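Local coordinates for Glp_546_48378_50642 (Giardia intestinalis, PDB 2QVW), which cleaves double-stranded RNA into 21 to 23 base-pair fragments, the siRNAs that direct destruction of homologous RNAs in the RNA interference pathway, at residues M92-T98 and R314-R320; F35-R41 and W319-F323; S454-C458 and V526-I531; A464-R468 and A500-L504; I65-Y69 and L129-A133. One frame throughout, in Å; residues are numbered along the deposited sequence.

Interaction 1: M92-T98 and R314-R320. With MN (manganese (II) ion), chain I.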
# COMPACT_ATOMS: atom_id res chain seq x y z
N MET A 92 -14.07 -21.46 -6.87
CA MET A 92 -13.06 -21.55 -5.83
C MET A 92 -13.59 -21.90 -4.45
O MET A 92 -14.59 -21.34 -4.00
CB MET A 92 -12.35 -20.22 -5.69
CG MET A 92 -11.35 -19.88 -6.74
SD MET A 92 -10.60 -18.30 -6.28
CE MET A 92 -9.72 -18.73 -4.79
N PRO A 93 -12.92 -22.83 -3.76
CA PRO A 93 -13.39 -23.18 -2.42
C PRO A 93 -12.94 -22.03 -1.54
O PRO A 93 -11.91 -21.40 -1.83
CB PRO A 93 -12.66 -24.49 -2.13
CG PRO A 93 -11.41 -24.37 -2.93
CD PRO A 93 -11.88 -23.77 -4.22
N HIS A 94 -13.68 -21.72 -0.48
CA HIS A 94 -13.33 -20.59 0.38
C HIS A 94 -11.91 -20.57 0.92
O HIS A 94 -11.30 -19.51 1.01
CB HIS A 94 -14.32 -20.52 1.56
CG HIS A 94 -15.73 -20.28 1.15
ND1 HIS A 94 -16.75 -20.11 2.06
CD2 HIS A 94 -16.30 -20.16 -0.08
CE1 HIS A 94 -17.88 -19.90 1.42
NE2 HIS A 94 -17.64 -19.93 0.12
N ASN A 95 -11.39 -21.74 1.29
CA ASN A 95 -10.04 -21.87 1.84
C ASN A 95 -8.94 -21.30 0.95
O ASN A 95 -7.80 -21.14 1.37
CB ASN A 95 -9.73 -23.33 2.13
CG ASN A 95 -9.70 -24.17 0.88
OD1 ASN A 95 -10.73 -24.35 0.23
ND2 ASN A 95 -8.53 -24.68 0.53
N GLU A 96 -9.29 -21.01 -0.30
CA GLU A 96 -8.32 -20.49 -1.24
C GLU A 96 -8.35 -18.98 -1.45
O GLU A 96 -7.83 -18.49 -2.45
CB GLU A 96 -8.47 -21.19 -2.57
CG GLU A 96 -7.53 -22.33 -2.76
CD GLU A 96 -7.69 -22.96 -4.10
OE1 GLU A 96 -8.69 -23.69 -4.28
OE2 GLU A 96 -6.84 -22.73 -4.97
N TYR A 97 -8.97 -18.26 -0.53
CA TYR A 97 -9.03 -16.80 -0.63
C TYR A 97 -8.07 -16.24 0.41
O TYR A 97 -7.65 -16.95 1.32
CB TYR A 97 -10.45 -16.28 -0.37
CG TYR A 97 -11.49 -16.66 -1.41
CD1 TYR A 97 -11.95 -17.97 -1.52
CD2 TYR A 97 -11.99 -15.71 -2.29
CE1 TYR A 97 -12.90 -18.32 -2.48
CE2 TYR A 97 -12.94 -16.05 -3.26
CZ TYR A 97 -13.39 -17.36 -3.35
OH TYR A 97 -14.30 -17.70 -4.34
N THR A 98 -7.73 -14.96 0.26
CA THR A 98 -6.81 -14.32 1.19
C THR A 98 -7.52 -14.07 2.52
O THR A 98 -6.87 -13.94 3.57
CB THR A 98 -6.31 -12.99 0.63
OG1 THR A 98 -5.74 -13.21 -0.66
CG2 THR A 98 -5.25 -12.40 1.55
N ARG A 314 1.89 -24.15 1.50
CA ARG A 314 1.20 -24.14 0.22
C ARG A 314 1.12 -22.71 -0.29
O ARG A 314 1.38 -22.45 -1.47
CB ARG A 314 -0.20 -24.71 0.39
CG ARG A 314 -1.05 -23.96 1.40
CD ARG A 314 -2.43 -24.56 1.48
NE ARG A 314 -3.00 -24.72 0.15
CZ ARG A 314 -4.22 -25.21 -0.09
NH1 ARG A 314 -4.99 -25.58 0.92
NH2 ARG A 314 -4.65 -25.34 -1.34
N GLY A 315 0.76 -21.78 0.59
CA GLY A 315 0.65 -20.39 0.19
C GLY A 315 -0.26 -19.58 1.09
O GLY A 315 -0.81 -20.08 2.06
N LEU A 316 -0.42 -18.31 0.75
CA LEU A 316 -1.26 -17.41 1.52
C LEU A 316 -2.71 -17.63 1.13
O LEU A 316 -3.55 -17.97 1.96
CB LEU A 316 -0.87 -15.95 1.25
CG LEU A 316 -1.45 -14.89 2.18
CD1 LEU A 316 -1.03 -15.17 3.61
CD2 LEU A 316 -0.97 -13.53 1.75
N ALA A 317 -2.99 -17.42 -0.15
CA ALA A 317 -4.33 -17.60 -0.68
C ALA A 317 -4.32 -18.80 -1.61
O ALA A 317 -4.31 -18.65 -2.83
CB ALA A 317 -4.76 -16.36 -1.43
N GLY A 318 -4.31 -20.00 -1.02
CA GLY A 318 -4.27 -21.21 -1.81
C GLY A 318 -2.81 -21.60 -1.91
O GLY A 318 -2.15 -21.77 -0.88
N TRP A 319 -2.30 -21.73 -3.13
CA TRP A 319 -0.90 -22.09 -3.33
C TRP A 319 -0.13 -20.84 -3.66
O TRP A 319 1.09 -20.79 -3.57
CB TRP A 319 -0.76 -23.08 -4.49
CG TRP A 319 -1.49 -24.37 -4.27
CD1 TRP A 319 -2.84 -24.56 -4.25
CD2 TRP A 319 -0.91 -25.66 -4.01
NE1 TRP A 319 -3.14 -25.88 -4.00
CE2 TRP A 319 -1.98 -26.57 -3.85
CE3 TRP A 319 0.40 -26.13 -3.90
CZ2 TRP A 319 -1.76 -27.93 -3.58
CZ3 TRP A 319 0.61 -27.48 -3.64
CH2 TRP A 319 -0.46 -28.36 -3.48
N ARG A 320 -0.88 -19.81 -4.04
CA ARG A 320 -0.31 -18.53 -4.42
C ARG A 320 -0.06 -17.55 -3.27
O ARG A 320 -0.79 -17.53 -2.27
CB ARG A 320 -1.22 -17.88 -5.45
CG ARG A 320 -2.67 -17.88 -5.05
CD ARG A 320 -3.52 -17.17 -6.08
NE ARG A 320 -4.89 -17.06 -5.59
CZ ARG A 320 -5.70 -18.10 -5.45
NH1 ARG A 320 -5.27 -19.32 -5.78
NH2 ARG A 320 -6.92 -17.94 -4.96
MN MN I . -19.04 -20.90 -1.57
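Two irregular loops of Giardia Dicer meet here, one from its N-terminal domain, following helix 85-90, the other leading into strand 320-322, the edge strand that a much later part of the chain adds to the N-terminal sheet. Glu96 is at the centre and has the largest area covered. Its side chain lies along the backbone of Gly318, with CG 3.6 Å from Gly318 CA; a beta carbon on Gly318 would run into that same CG, and its backbone angles (94/-123) also call for glycine. The carboxylate reaches past the glycine to a long salt bridge, Glu96 OE2 to Arg320 NH1 at 3.8 Å, but its stronger partner is Lys272 of helix 267-284. Arg320 is next in buried area: its side chain runs toward the 92-98 loop, and the guanidinium presents its edge to Met92 CE. Arg320 also has long, weak ion pairs with Glu269 and Asp276 of that helix. Ala317 fills the space beside Thr98, whose hydroxyl is hydrogen-bonded to Tyr299 and Asp276. On the outward side of the 92-98 loop, the short 3-10 turn at His94 and Asn95 carries a manganese ion well away from the contact, bound by His94 NE2 at 2.4 Å. Against Thr98 OG1, the methyl CB of Ala317 comes to 3.4 Å.

Interaction 2: F35-R41 and W319-F323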
# COMPACT_ATOMS: atom_id res chain seq x y z
N PHE A 35 2.60 -12.77 -7.93
CA PHE A 35 2.49 -13.75 -6.86
C PHE A 35 3.16 -15.04 -7.31
O PHE A 35 3.20 -15.32 -8.50
CB PHE A 35 1.03 -14.02 -6.51
CG PHE A 35 0.27 -14.70 -7.60
CD1 PHE A 35 -0.23 -13.98 -8.67
CD2 PHE A 35 0.06 -16.07 -7.55
CE1 PHE A 35 -0.94 -14.62 -9.69
CE2 PHE A 35 -0.64 -16.72 -8.56
CZ PHE A 35 -1.14 -15.99 -9.63
N LYS A 36 3.72 -15.80 -6.39
CA LYS A 36 4.34 -17.04 -6.81
C LYS A 36 3.47 -18.18 -6.32
O LYS A 36 2.73 -18.02 -5.36
CB LYS A 36 5.78 -17.14 -6.31
CG LYS A 36 6.03 -16.75 -4.87
CD LYS A 36 7.53 -16.66 -4.60
CE LYS A 36 7.81 -16.53 -3.11
NZ LYS A 36 7.25 -15.29 -2.50
N VAL A 37 3.54 -19.31 -7.02
CA VAL A 37 2.76 -20.49 -6.69
C VAL A 37 3.65 -21.67 -6.29
O VAL A 37 4.54 -22.06 -7.03
CB VAL A 37 1.88 -20.94 -7.88
CG1 VAL A 37 0.56 -20.19 -7.87
CG2 VAL A 37 2.61 -20.66 -9.17
N SER A 38 3.38 -22.22 -5.12
CA SER A 38 4.13 -23.35 -4.58
C SER A 38 4.08 -24.60 -5.46
O SER A 38 3.36 -24.67 -6.47
CB SER A 38 3.61 -23.68 -3.19
OG SER A 38 2.22 -23.88 -3.23
N ALA A 39 4.86 -25.60 -5.07
CA ALA A 39 4.94 -26.86 -5.78
C ALA A 39 3.79 -27.76 -5.36
O ALA A 39 3.52 -27.91 -4.16
CB ALA A 39 6.26 -27.52 -5.46
N GLY A 40 3.11 -28.35 -6.34
CA GLY A 40 1.98 -29.22 -6.06
C GLY A 40 1.17 -29.68 -7.27
O GLY A 40 1.66 -29.66 -8.40
N ARG A 41 -0.07 -30.10 -7.00
CA ARG A 41 -1.03 -30.61 -7.99
C ARG A 41 -0.49 -31.04 -9.36
O ARG A 41 -1.10 -30.75 -10.38
CB ARG A 41 -2.16 -29.60 -8.21
CG ARG A 41 -2.80 -29.05 -6.95
CD ARG A 41 -2.11 -27.76 -6.57
NE ARG A 41 -2.94 -26.58 -6.79
CZ ARG A 41 -2.48 -25.42 -7.25
NH1 ARG A 41 -1.19 -25.29 -7.54
NH2 ARG A 41 -3.31 -24.40 -7.42
N TRP A 319 -2.30 -21.73 -3.13
CA TRP A 319 -0.90 -22.09 -3.33
C TRP A 319 -0.13 -20.84 -3.66
O TRP A 319 1.09 -20.79 -3.57
CB TRP A 319 -0.76 -23.08 -4.49
CG TRP A 319 -1.49 -24.37 -4.27
CD1 TRP A 319 -2.84 -24.56 -4.25
CD2 TRP A 319 -0.91 -25.66 -4.01
NE1 TRP A 319 -3.14 -25.88 -4.00
CE2 TRP A 319 -1.98 -26.57 -3.85
CE3 TRP A 319 0.40 -26.13 -3.90
CZ2 TRP A 319 -1.76 -27.93 -3.58
CZ3 TRP A 319 0.61 -27.48 -3.64
CH2 TRP A 319 -0.46 -28.36 -3.48
N ARG A 320 -0.88 -19.81 -4.04
CA ARG A 320 -0.31 -18.53 -4.42
C ARG A 320 -0.06 -17.55 -3.27
O ARG A 320 -0.79 -17.53 -2.27
CB ARG A 320 -1.22 -17.88 -5.45
CG ARG A 320 -2.67 -17.88 -5.05
CD ARG A 320 -3.52 -17.17 -6.08
NE ARG A 320 -4.89 -17.06 -5.59
CZ ARG A 320 -5.70 -18.10 -5.45
NH1 ARG A 320 -5.27 -19.32 -5.78
NH2 ARG A 320 -6.92 -17.94 -4.96
N THR A 321 0.98 -16.74 -3.43
CA THR A 321 1.35 -15.74 -2.43
C THR A 321 1.77 -14.47 -3.15
O THR A 321 2.82 -14.43 -3.78
CB THR A 321 2.52 -16.23 -1.58
OG1 THR A 321 2.11 -17.36 -0.82
CG2 THR A 321 2.98 -15.14 -0.64
N PRO A 322 0.94 -13.42 -3.05
CA PRO A 322 1.13 -12.09 -3.66
C PRO A 322 2.29 -11.30 -3.06
O PRO A 322 2.46 -11.27 -1.84
CB PRO A 322 -0.21 -11.39 -3.40
CG PRO A 322 -1.17 -12.52 -3.13
CD PRO A 322 -0.33 -13.47 -2.32
N PHE A 323 3.08 -10.66 -3.91
CA PHE A 323 4.19 -9.87 -3.41
C PHE A 323 4.11 -8.45 -3.95
O PHE A 323 3.73 -8.22 -5.10
CB PHE A 323 5.53 -10.50 -3.79
CG PHE A 323 5.65 -10.85 -5.25
CD1 PHE A 323 5.33 -12.12 -5.72
CD2 PHE A 323 6.12 -9.91 -6.16
CE1 PHE A 323 5.46 -12.45 -7.07
CE2 PHE A 323 6.26 -10.23 -7.51
CZ PHE A 323 5.93 -11.51 -7.96
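Antiparallel backbone pairing forms the core of this contact. Lys36 and Thr321 make the hydrogen-bonded pair, with Lys36 N to Thr321 O at 3.1 Å and Thr321 N to Lys36 O at 2.9 Å; Ser38 N to Trp319 O, also 3.1 Å, extends the ladder beyond the strands. Phe35 with Pro322 and Val37 with Arg320 are non-hydrogen-bonded pairs, and CA-H...O contacts such as Arg320 CA to Lys36 O at 3.2 Å fill the gaps. The aromatic element is Trp319: the Arg41 guanidinium lies flat on its indole, planes 13° apart, a cation-pi stack with Arg41 CZ 3.2 Å from the centroid of the five-membered ring, while Glu269 takes the arginine's charge in a salt bridge. Apolar packing is modest, Phe35 CB lying 4.3 Å from Pro322 CB. Strand 320-322 is thus the outermost strand of the N-terminal antiparallel sheet, next to 35-37, which pairs on its other side with 46-49; helix 267-284 packs on the face carrying Phe35, Val37, Arg320 and Pro322, its His273 stacking on Phe35 and touching Pro322.

Interaction 3: S454-C458 and V526-I531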
# COMPACT_ATOMS: atom_id res chain seq x y z
N SER A 454 -27.94 23.44 23.33
CA SER A 454 -27.45 22.44 22.38
C SER A 454 -28.05 22.65 20.99
O SER A 454 -27.33 22.77 20.00
CB SER A 454 -27.79 21.02 22.86
OG SER A 454 -27.10 20.69 24.05
N LYS A 455 -29.37 22.68 20.92
CA LYS A 455 -30.06 22.86 19.65
C LYS A 455 -29.65 24.15 18.96
O LYS A 455 -29.22 24.14 17.81
CB LYS A 455 -31.56 22.87 19.87
CG LYS A 455 -32.09 21.64 20.57
CD LYS A 455 -33.58 21.75 20.81
CE LYS A 455 -34.11 20.54 21.56
NZ LYS A 455 -35.57 20.65 21.81
N ARG A 456 -29.79 25.26 19.68
CA ARG A 456 -29.44 26.56 19.13
C ARG A 456 -28.10 26.52 18.43
O ARG A 456 -27.91 27.14 17.39
CB ARG A 456 -29.44 27.62 20.23
CG ARG A 456 -30.83 27.89 20.79
CD ARG A 456 -30.79 28.88 21.95
NE ARG A 456 -30.30 30.20 21.55
CZ ARG A 456 -30.99 31.07 20.81
NH1 ARG A 456 -32.21 30.76 20.39
NH2 ARG A 456 -30.46 32.24 20.50
N VAL A 457 -27.16 25.78 19.00
CA VAL A 457 -25.84 25.65 18.40
C VAL A 457 -25.98 24.83 17.14
O VAL A 457 -25.46 25.19 16.10
CB VAL A 457 -24.85 24.95 19.34
CG1 VAL A 457 -23.54 24.68 18.62
CG2 VAL A 457 -24.61 25.79 20.57
N CYS A 458 -26.68 23.71 17.25
CA CYS A 458 -26.88 22.83 16.11
C CYS A 458 -27.33 23.59 14.87
O CYS A 458 -27.21 23.08 13.76
CB CYS A 458 -27.89 21.74 16.45
SG CYS A 458 -27.35 20.67 17.79
N VAL A 526 -26.66 16.60 17.76
CA VAL A 526 -27.44 17.43 18.69
C VAL A 526 -27.14 17.15 20.17
O VAL A 526 -27.97 17.43 21.04
CB VAL A 526 -28.98 17.29 18.43
CG1 VAL A 526 -29.74 18.45 19.06
CG2 VAL A 526 -29.27 17.25 16.92
N SER A 527 -25.96 16.62 20.45
CA SER A 527 -25.55 16.32 21.83
C SER A 527 -24.41 17.24 22.27
O SER A 527 -23.81 17.93 21.44
CB SER A 527 -25.09 14.86 21.94
OG SER A 527 -24.64 14.56 23.27
N VAL A 528 -24.11 17.25 23.57
CA VAL A 528 -23.03 18.11 24.07
C VAL A 528 -21.66 17.52 23.75
O VAL A 528 -20.73 18.25 23.44
CB VAL A 528 -23.13 18.33 25.58
CG1 VAL A 528 -22.09 19.33 26.02
CG2 VAL A 528 -24.52 18.83 25.94
N ILE A 529 -21.55 16.20 23.82
CA ILE A 529 -20.28 15.54 23.52
C ILE A 529 -20.06 15.81 22.04
O ILE A 529 -18.97 16.17 21.63
CB ILE A 529 -20.32 13.99 23.73
CG1 ILE A 529 -20.70 13.62 25.17
CG2 ILE A 529 -18.97 13.41 23.44
CD1 ILE A 529 -22.15 13.95 25.55
N ASP A 530 -21.11 15.62 21.25
CA ASP A 530 -21.03 15.83 19.82
C ASP A 530 -20.54 17.22 19.54
O ASP A 530 -19.60 17.40 18.77
CB ASP A 530 -22.40 15.63 19.16
CG ASP A 530 -22.72 14.17 18.92
OD1 ASP A 530 -21.93 13.49 18.22
OD2 ASP A 530 -23.76 13.68 19.41
N ILE A 531 -21.16 18.21 20.17
CA ILE A 531 -20.79 19.61 20.00
C ILE A 531 -19.31 19.83 20.35
O ILE A 531 -18.55 20.41 19.58
CB ILE A 531 -21.66 20.52 20.89
CG1 ILE A 531 -23.08 20.61 20.31
CG2 ILE A 531 -21.04 21.90 21.00
CD1 ILE A 531 -24.08 21.24 21.24
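The last turn of helix 448-458 faces the start of helix 528-542, and the backbones come nearest at Cys458 and Val526, whose CA atoms are 6.0 Å apart. Val526 sits in the loop just ahead of that helix with a positive phi (89/24), Ser527 occupies the N-cap position, and the first helical turn is closed by Ile531 N to Ser527 O at 3.0 Å. No hydrogen bond links the two segments, so side chains make the join. Ile531 points into the gap between them: its CD1 is 3.8 Å from Ser454 CA and 4.2 Å from Val457 CB, fitting into the groove between these two residues one helical turn apart. At the C-terminal end of helix 448-458, Cys458 turns its sulfur to Val526, with SG 3.4 Å from Val526 CA and 3.5 Å from its CG1. Ser454 lies against the other end of the loop-to-helix junction, its OG 3.7 Å from Val528 CG2; the hydroxyl is spent on its own helix, hydrogen-bonded to the carbonyl of Val450. Behind, Leu470 of helix 464-473 touches both Val457 and Ile531. The result is a small apolar core shared by three helices packed without a sheet; it joins helix 448-458 to helix 528-542 in an all-helical part of the chain, where residues 459-525 contain no strand.

Interaction 4: A464-R468 and A500-L504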
# COMPACT_ATOMS: atom_id res chain seq x y z
N ALA A 464 -22.22 33.56 21.99
CA ALA A 464 -21.21 33.44 23.03
C ALA A 464 -21.73 32.93 24.37
O ALA A 464 -21.10 32.06 24.98
CB ALA A 464 -20.51 34.77 23.21
N HIS A 465 -22.87 33.44 24.84
CA HIS A 465 -23.44 33.02 26.12
C HIS A 465 -24.05 31.63 26.07
O HIS A 465 -24.56 31.14 27.09
CB HIS A 465 -24.51 34.00 26.61
CG HIS A 465 -25.86 33.83 25.97
ND1 HIS A 465 -26.36 34.71 25.03
CD2 HIS A 465 -26.84 32.91 26.16
CE1 HIS A 465 -27.58 34.35 24.68
NE2 HIS A 465 -27.89 33.26 25.35
N GLU A 466 -24.02 31.00 24.90
CA GLU A 466 -24.59 29.67 24.76
C GLU A 466 -23.50 28.60 24.64
O GLU A 466 -23.73 27.44 24.98
CB GLU A 466 -25.53 29.64 23.55
CG GLU A 466 -26.74 30.57 23.73
CD GLU A 466 -26.67 31.82 22.87
OE1 GLU A 466 -25.62 32.50 22.87
OE2 GLU A 466 -27.67 32.13 22.18
N PHE A 467 -22.31 29.00 24.18
CA PHE A 467 -21.20 28.06 24.08
C PHE A 467 -20.53 27.89 25.45
O PHE A 467 -20.26 26.77 25.86
CB PHE A 467 -20.16 28.54 23.05
CG PHE A 467 -20.50 28.19 21.62
CD1 PHE A 467 -21.62 28.75 21.00
CD2 PHE A 467 -19.70 27.31 20.89
CE1 PHE A 467 -21.93 28.43 19.67
CE2 PHE A 467 -20.01 26.99 19.56
CZ PHE A 467 -21.12 27.55 18.96
N ARG A 468 -20.27 29.00 26.14
CA ARG A 468 -19.66 28.97 27.47
C ARG A 468 -20.41 28.03 28.40
O ARG A 468 -19.80 27.28 29.17
CB ARG A 468 -19.67 30.36 28.13
CG ARG A 468 -18.74 31.40 27.52
CD ARG A 468 -18.99 32.78 28.15
NE ARG A 468 -18.20 33.84 27.51
CZ ARG A 468 -16.87 33.89 27.52
NH1 ARG A 468 -16.19 32.93 28.14
NH2 ARG A 468 -16.23 34.88 26.90
N ALA A 500 -15.65 33.13 23.47
CA ALA A 500 -16.90 32.57 22.97
C ALA A 500 -17.26 32.90 21.51
O ALA A 500 -17.57 32.01 20.72
CB ALA A 500 -18.05 32.98 23.87
N GLU A 501 -17.22 34.19 21.16
CA GLU A 501 -17.55 34.59 19.80
C GLU A 501 -16.66 33.97 18.74
O GLU A 501 -16.90 34.18 17.55
CB GLU A 501 -17.53 36.12 19.66
CG GLU A 501 -16.21 36.80 19.97
CD GLU A 501 -15.99 37.01 21.46
OE1 GLU A 501 -16.99 36.97 22.22
OE2 GLU A 501 -14.83 37.22 21.87
N ASP A 502 -15.65 33.21 19.15
CA ASP A 502 -14.76 32.57 18.18
C ASP A 502 -15.07 31.09 18.02
O ASP A 502 -14.66 30.46 17.04
CB ASP A 502 -13.29 32.71 18.59
CG ASP A 502 -12.74 34.09 18.29
OD1 ASP A 502 -13.26 34.76 17.36
OD2 ASP A 502 -11.77 34.51 18.97
N MET A 503 -15.82 30.53 18.96
CA MET A 503 -16.15 29.11 18.92
C MET A 503 -17.09 28.61 17.81
O MET A 503 -16.98 27.45 17.38
CB MET A 503 -16.67 28.68 20.29
CG MET A 503 -15.58 28.64 21.34
SD MET A 503 -16.11 27.91 22.88
CE MET A 503 -16.28 29.37 23.91
N LEU A 504 -18.01 29.46 17.34
CA LEU A 504 -18.92 29.03 16.28
C LEU A 504 -18.16 28.73 14.99
O LEU A 504 -18.59 27.90 14.18
CB LEU A 504 -19.99 30.11 16.04
CG LEU A 504 -21.06 29.83 14.97
CD1 LEU A 504 -21.75 28.50 15.25
CD2 LEU A 504 -22.06 30.97 14.93
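Two helices cross almost at right angles, 86° between the axes of the short segments, which approach to 8.2 Å. Ala464 and Ala500 face each other where helices 464-473 and 500-516 come closest, their CA atoms 4.4 Å apart, a nearness consistent with their small side chains. From there the helices diverge, and the widening gap is filled by the Phe467 ring. It enters the groove lined by Met503 and Leu504: CD2 of Phe467 lies 3.4 Å from Met503 CB, and its CZ is 3.9 Å from Leu504 CD1. The methionine bends alongside the ring in a Met-aromatic contact, its SD 5.4 Å from the Phe467 centroid and oblique to the ring. On the other flank, the long Arg468 side chain closes over Ala500, the face of its guanidinium lying on the methyl, with NE 3.7 Å from Ala500 CB. No hydrogen bond or salt bridge spans the two segments; the nearby Glu466 pairs instead with Arg456 of helix 448-458. Cohesion therefore rests on apolar surfaces and shape fit, small residues at the crossing and large ones beside it.

Interaction 5: I65-Y69 and L129-A133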
# COMPACT_ATOMS: atom_id res chain seq x y z
N ILE A 65 -12.71 -14.21 -32.36
CA ILE A 65 -11.45 -14.83 -32.72
C ILE A 65 -10.71 -15.17 -31.43
O ILE A 65 -9.88 -16.08 -31.41
CB ILE A 65 -10.59 -13.90 -33.56
CG1 ILE A 65 -11.39 -13.42 -34.78
CG2 ILE A 65 -9.32 -14.61 -34.00
CD1 ILE A 65 -10.61 -12.49 -35.70
N VAL A 66 -11.01 -14.44 -30.36
CA VAL A 66 -10.39 -14.69 -29.07
C VAL A 66 -11.09 -15.89 -28.46
O VAL A 66 -10.46 -16.76 -27.85
CB VAL A 66 -10.58 -13.51 -28.10
CG1 VAL A 66 -9.82 -13.77 -26.81
CG2 VAL A 66 -10.12 -12.23 -28.74
N ALA A 67 -12.41 -15.92 -28.62
CA ALA A 67 -13.22 -17.01 -28.09
C ALA A 67 -12.61 -18.34 -28.49
O ALA A 67 -12.45 -19.25 -27.67
CB ALA A 67 -14.63 -16.91 -28.62
N VAL A 68 -12.26 -18.45 -29.76
CA VAL A 68 -11.69 -19.69 -30.27
C VAL A 68 -10.46 -20.14 -29.47
O VAL A 68 -10.49 -21.19 -28.81
CB VAL A 68 -11.30 -19.57 -31.76
CG1 VAL A 68 -10.97 -20.95 -32.33
CG2 VAL A 68 -12.45 -18.93 -32.53
N TYR A 69 -9.39 -19.35 -29.53
CA TYR A 69 -8.18 -19.70 -28.81
C TYR A 69 -8.49 -20.15 -27.39
O TYR A 69 -7.89 -21.11 -26.88
CB TYR A 69 -7.23 -18.52 -28.75
CG TYR A 69 -5.89 -18.88 -28.15
CD1 TYR A 69 -4.96 -19.63 -28.86
CD2 TYR A 69 -5.56 -18.50 -26.85
CE1 TYR A 69 -3.74 -19.98 -28.31
CE2 TYR A 69 -4.34 -18.85 -26.28
CZ TYR A 69 -3.44 -19.59 -27.01
OH TYR A 69 -2.23 -19.92 -26.45
N LEU A 129 -3.51 -15.60 -34.28
CA LEU A 129 -4.40 -16.49 -33.56
C LEU A 129 -5.01 -17.51 -34.51
O LEU A 129 -5.08 -18.70 -34.19
CB LEU A 129 -5.52 -15.71 -32.86
CG LEU A 129 -5.15 -15.04 -31.54
CD1 LEU A 129 -6.38 -14.41 -30.94
CD2 LEU A 129 -4.61 -16.07 -30.58
N MET A 130 -5.45 -17.06 -35.67
CA MET A 130 -6.02 -17.98 -36.64
C MET A 130 -5.00 -19.08 -36.89
O MET A 130 -5.22 -20.24 -36.53
CB MET A 130 -6.34 -17.25 -37.95
CG MET A 130 -7.47 -16.23 -37.87
SD MET A 130 -9.00 -16.98 -37.29
CE MET A 130 -9.64 -17.72 -38.80
N VAL A 131 -3.87 -18.70 -37.50
CA VAL A 131 -2.81 -19.64 -37.80
C VAL A 131 -2.71 -20.66 -36.69
O VAL A 131 -2.73 -21.85 -36.93
CB VAL A 131 -1.45 -18.96 -37.89
CG1 VAL A 131 -0.37 -20.00 -38.03
CG2 VAL A 131 -1.43 -18.01 -39.06
N THR A 132 -2.60 -20.15 -35.47
CA THR A 132 -2.49 -20.98 -34.28
C THR A 132 -3.64 -21.96 -34.18
O THR A 132 -3.44 -23.17 -34.13
CB THR A 132 -2.46 -20.11 -33.00
OG1 THR A 132 -1.36 -19.19 -33.07
CG2 THR A 132 -2.30 -20.97 -31.77
N ALA A 133 -4.86 -21.43 -34.13
CA ALA A 133 -6.03 -22.26 -34.01
C ALA A 133 -6.14 -23.25 -35.15
O ALA A 133 -6.57 -24.38 -34.95
CB ALA A 133 -7.26 -21.40 -33.95
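Leu129 lies across the space between Ile65 and Tyr69, one turn apart on the facing helix. Its CD1 sits 3.9 Å from the carbonyl oxygen Ile65 O, its CB 4.1 Å from Ile65 CG2, and its CD2 3.9 Å from Tyr69 CG, so the leucine plugs the hollow between these two side chains and has more area covered than any other residue here. Ile65 in turn reaches to Met130, CG2 to SD at 4.1 Å, at the more exposed side of the interface. The two helices, 60-77 and 127-137, run in roughly the same direction, the axes of the short segments inclined by 34° and 9.8 Å apart at closest approach. Both belong to the Giardia Dicer N-terminal domain, and they lie side by side against strand 112-117, an outermost strand of the antiparallel sheet: its Leu115 touches Val66 and Leu129, and its Pro116 touches Tyr69. At this edge of the sheet the packing is two-layer alpha/beta, with the helices contacting each other as well as the strand. Near the later end of the contact the backbones come closer, Tyr69 and Ala133 having CA atoms 6.2 Å apart, and Val68 CG1 meets Ala133 CB at 4.1 Å. The tyrosine ring offers its edge to Thr132, CE1 to CG2 at 3.9 Å, while the threonine hydroxyl bonds back to the carbonyl of Ala128.

The five contacts fall into two groups. Interactions 1 and 2, with centres 9 Å apart, share Trp319 and Arg320 and touch directly: residues 314-323, distant in sequence, tie the N-terminal domain, through a loop and a sheet edge, to the chain entering the first RNase III domain. Interaction 5, between 41 and 319 in the chain, sits at the sheet's other outermost strand, 112-117, its centre about 29 Å from that of interaction 2. Interactions 3 and 4 come later, on helices 448-458 to 528-542, and build a separate helical part; their centres are 12 Å apart and they touch through Arg456-Glu466 and Val457-Phe467. Interaction 4's centre is about 62 and 75 Å from those of interactions 2 and 5, across this elongated molecule.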